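Local coordinates for citrate lyase, subunit 1 (Methanosaeta concilii, PDB 6HXI), which is one subunit of an ATP citrate lyase, which probably cleaves citrate with ATP and coenzyme A to acetyl-CoA, oxaloacetate, ADP and phosphate, at residues Thr54-Lys59 against Ala77-Ala82. Residues are numbered along the deposited sequence; the frame is centred on the assembly and turned at random.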
loop_
_atom_site.group_PDB
_atom_site.type_symbol
_atom_site.label_atom_id
_atom_site.label_comp_id
_atom_site.label_asym_id
_atom_site.label_seq_id
_atom_site.Cartn_x
_atom_site.Cartn_y
_atom_site.Cartn_z
ATOM N N THR C 54 -80.811 -1.754 16.312
ATOM C CA THR C 54 -81.229 -2.220 14.976
ATOM C C THR C 54 -81.840 -3.630 15.032
ATOM O O THR C 54 -81.518 -4.396 15.948
ATOM C CB THR C 54 -80.023 -2.157 13.999
ATOM O OG1 THR C 54 -79.337 -0.915 14.167
ATOM C CG2 THR C 54 -80.418 -2.313 12.529
ATOM N N ARG C 55 -82.735 -3.964 14.065
ATOM C CA ARG C 55 -83.294 -5.314 13.950
ATOM C C ARG C 55 -82.217 -6.155 13.251
ATOM O O ARG C 55 -81.641 -5.712 12.257
ATOM C CB ARG C 55 -84.639 -5.344 13.202
ATOM C CG ARG C 55 -85.823 -4.784 14.003
ATOM C CD ARG C 55 -86.011 -5.373 15.404
ATOM N NE ARG C 55 -86.416 -6.781 15.391
ATOM C CZ ARG C 55 -87.370 -7.296 16.162
ATOM N NH1 ARG C 55 -88.033 -6.525 17.016
ATOM N NH2 ARG C 55 -87.660 -8.589 16.096
ATOM N N LEU C 56 -81.919 -7.328 13.810
ATOM C CA LEU C 56 -80.821 -8.184 13.385
ATOM C C LEU C 56 -81.186 -9.484 12.660
ATOM O O LEU C 56 -82.353 -9.877 12.573
ATOM C CB LEU C 56 -79.951 -8.529 14.621
ATOM C CG LEU C 56 -79.538 -7.383 15.547
ATOM C CD1 LEU C 56 -78.911 -7.914 16.779
ATOM C CD2 LEU C 56 -78.573 -6.414 14.869
ATOM N N VAL C 57 -80.125 -10.110 12.102
ATOM C CA VAL C 57 -80.035 -11.422 11.458
ATOM C C VAL C 57 -78.748 -12.061 12.024
ATOM O O VAL C 57 -77.681 -11.439 12.000
ATOM C CB VAL C 57 -80.007 -11.370 9.897
ATOM C CG1 VAL C 57 -79.837 -12.759 9.290
ATOM C CG2 VAL C 57 -81.259 -10.719 9.339
ATOM N N VAL C 58 -78.860 -13.275 12.552
ATOM C CA VAL C 58 -77.699 -13.990 13.070
ATOM C C VAL C 58 -77.728 -15.420 12.496
ATOM O O VAL C 58 -78.755 -16.103 12.552
ATOM C CB VAL C 58 -77.490 -13.872 14.615
ATOM C CG1 VAL C 58 -78.731 -14.251 15.411
ATOM C CG2 VAL C 58 -76.257 -14.633 15.095
ATOM N N LYS C 59 -76.625 -15.807 11.840
ATOM C CA LYS C 59 -76.469 -17.084 11.145
ATOM C C LYS C 59 -75.030 -17.632 11.254
ATOM O O LYS C 59 -74.091 -16.831 11.338
ATOM C CB LYS C 59 -76.888 -16.939 9.662
ATOM C CG LYS C 59 -76.201 -15.798 8.900
ATOM C CD LYS C 59 -76.886 -15.504 7.580
ATOM C CE LYS C 59 -76.583 -14.112 7.100
ATOM N NZ LYS C 59 -76.971 -13.914 5.675
ATOM N N ALA C 77 -84.626 -9.920 14.638
ATOM C CA ALA C 77 -84.503 -10.060 16.088
ATOM C C ALA C 77 -83.829 -8.869 16.790
ATOM O O ALA C 77 -83.232 -8.010 16.142
ATOM C CB ALA C 77 -83.796 -11.361 16.434
ATOM N N ASP C 78 -83.988 -8.807 18.123
ATOM C CA ASP C 78 -83.415 -7.786 18.999
ATOM C C ASP C 78 -82.007 -8.236 19.368
ATOM O O ASP C 78 -81.717 -9.428 19.267
ATOM C CB ASP C 78 -84.245 -7.671 20.307
ATOM C CG ASP C 78 -85.752 -7.475 20.163
ATOM O OD1 ASP C 78 -86.222 -7.274 19.022
ATOM O OD2 ASP C 78 -86.460 -7.523 21.196
ATOM N N TRP C 79 -81.153 -7.307 19.857
ATOM C CA TRP C 79 -79.795 -7.632 20.316
ATOM C C TRP C 79 -79.824 -8.662 21.468
ATOM O O TRP C 79 -78.950 -9.534 21.523
ATOM C CB TRP C 79 -78.994 -6.365 20.679
ATOM C CG TRP C 79 -77.713 -6.636 21.412
ATOM C CD1 TRP C 79 -77.434 -6.333 22.713
ATOM C CD2 TRP C 79 -76.572 -7.351 20.911
ATOM N NE1 TRP C 79 -76.182 -6.798 23.051
ATOM C CE2 TRP C 79 -75.627 -7.417 21.959
ATOM C CE3 TRP C 79 -76.250 -7.931 19.672
ATOM C CZ2 TRP C 79 -74.379 -8.030 21.803
ATOM C CZ3 TRP C 79 -75.023 -8.555 19.526
ATOM C CH2 TRP C 79 -74.099 -8.592 20.578
ATOM N N GLU C 80 -80.861 -8.578 22.351
ATOM C CA GLU C 80 -81.101 -9.512 23.456
ATOM C C GLU C 80 -81.398 -10.891 22.852
ATOM O O GLU C 80 -80.712 -11.864 23.170
ATOM C CB GLU C 80 -82.301 -9.050 24.310
ATOM C CG GLU C 80 -81.953 -8.189 25.514
ATOM C CD GLU C 80 -83.099 -7.950 26.489
ATOM O OE1 GLU C 80 -84.270 -7.869 26.049
ATOM O OE2 GLU C 80 -82.815 -7.823 27.702
ATOM N N GLU C 81 -82.383 -10.942 21.926
ATOM C CA GLU C 81 -82.818 -12.147 21.214
ATOM C C GLU C 81 -81.670 -12.785 20.439
ATOM O O GLU C 81 -81.630 -14.010 20.304
ATOM C CB GLU C 81 -83.971 -11.822 20.261
ATOM C CG GLU C 81 -85.231 -11.318 20.947
ATOM C CD GLU C 81 -86.424 -11.095 20.033
ATOM O OE1 GLU C 81 -86.503 -11.756 18.971
ATOM O OE2 GLU C 81 -87.303 -10.284 20.402
ATOM N N ALA C 82 -80.738 -11.946 19.930
ATOM C CA ALA C 82 -79.546 -12.376 19.202
ATOM C C ALA C 82 -78.598 -13.100 20.158
ATOM O O ALA C 82 -78.144 -14.194 19.824
ATOM C CB ALA C 82 -78.853 -11.187 18.562
#
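Leu56 and Ala77 lie side by side as an antiparallel hydrogen-bonded pair. Leu56 N reaches Ala77 O at 2.8 Å, nearly straight and in the carbonyl plane; the return bond, Ala77 N to Leu56 O at 3.1 Å, is more bent, its donor above the carbonyl plane. Arg55 turns its side chain across this pair. CB leaves with CG beside the backbone N, and bends at chi2 (-52°) and chi3 (-68°) fold the chain back over Ala77. CD and NE pass above the Ala77 carbonyl, NE being salt-bridged to Asp76, and CZ comes next, under Asp78 OD1. NH2, hydrogen-bonded to a residue flanking the segments, passes 3.5 Å from Ala77 CA, while NH1 meets Asp78 OD1 at 2.8 Å. OD1 lies over the guanidinium face, where no N-H points at it, so the salt bridge rests on charge alone; the two planes are nearly perpendicular. Within the ATP-grasp domain, this is where strand 56-60, inside a small antiparallel sheet, meets the start of helix 79-89, which packs against that sheet. On the helix side, Leu56 CD1 touches Ala82 CB at 3.7 Å and lies at the edge of the Trp79 ring, 3.9 Å from CE3. Ile108 and Trp50 also pack against Leu56.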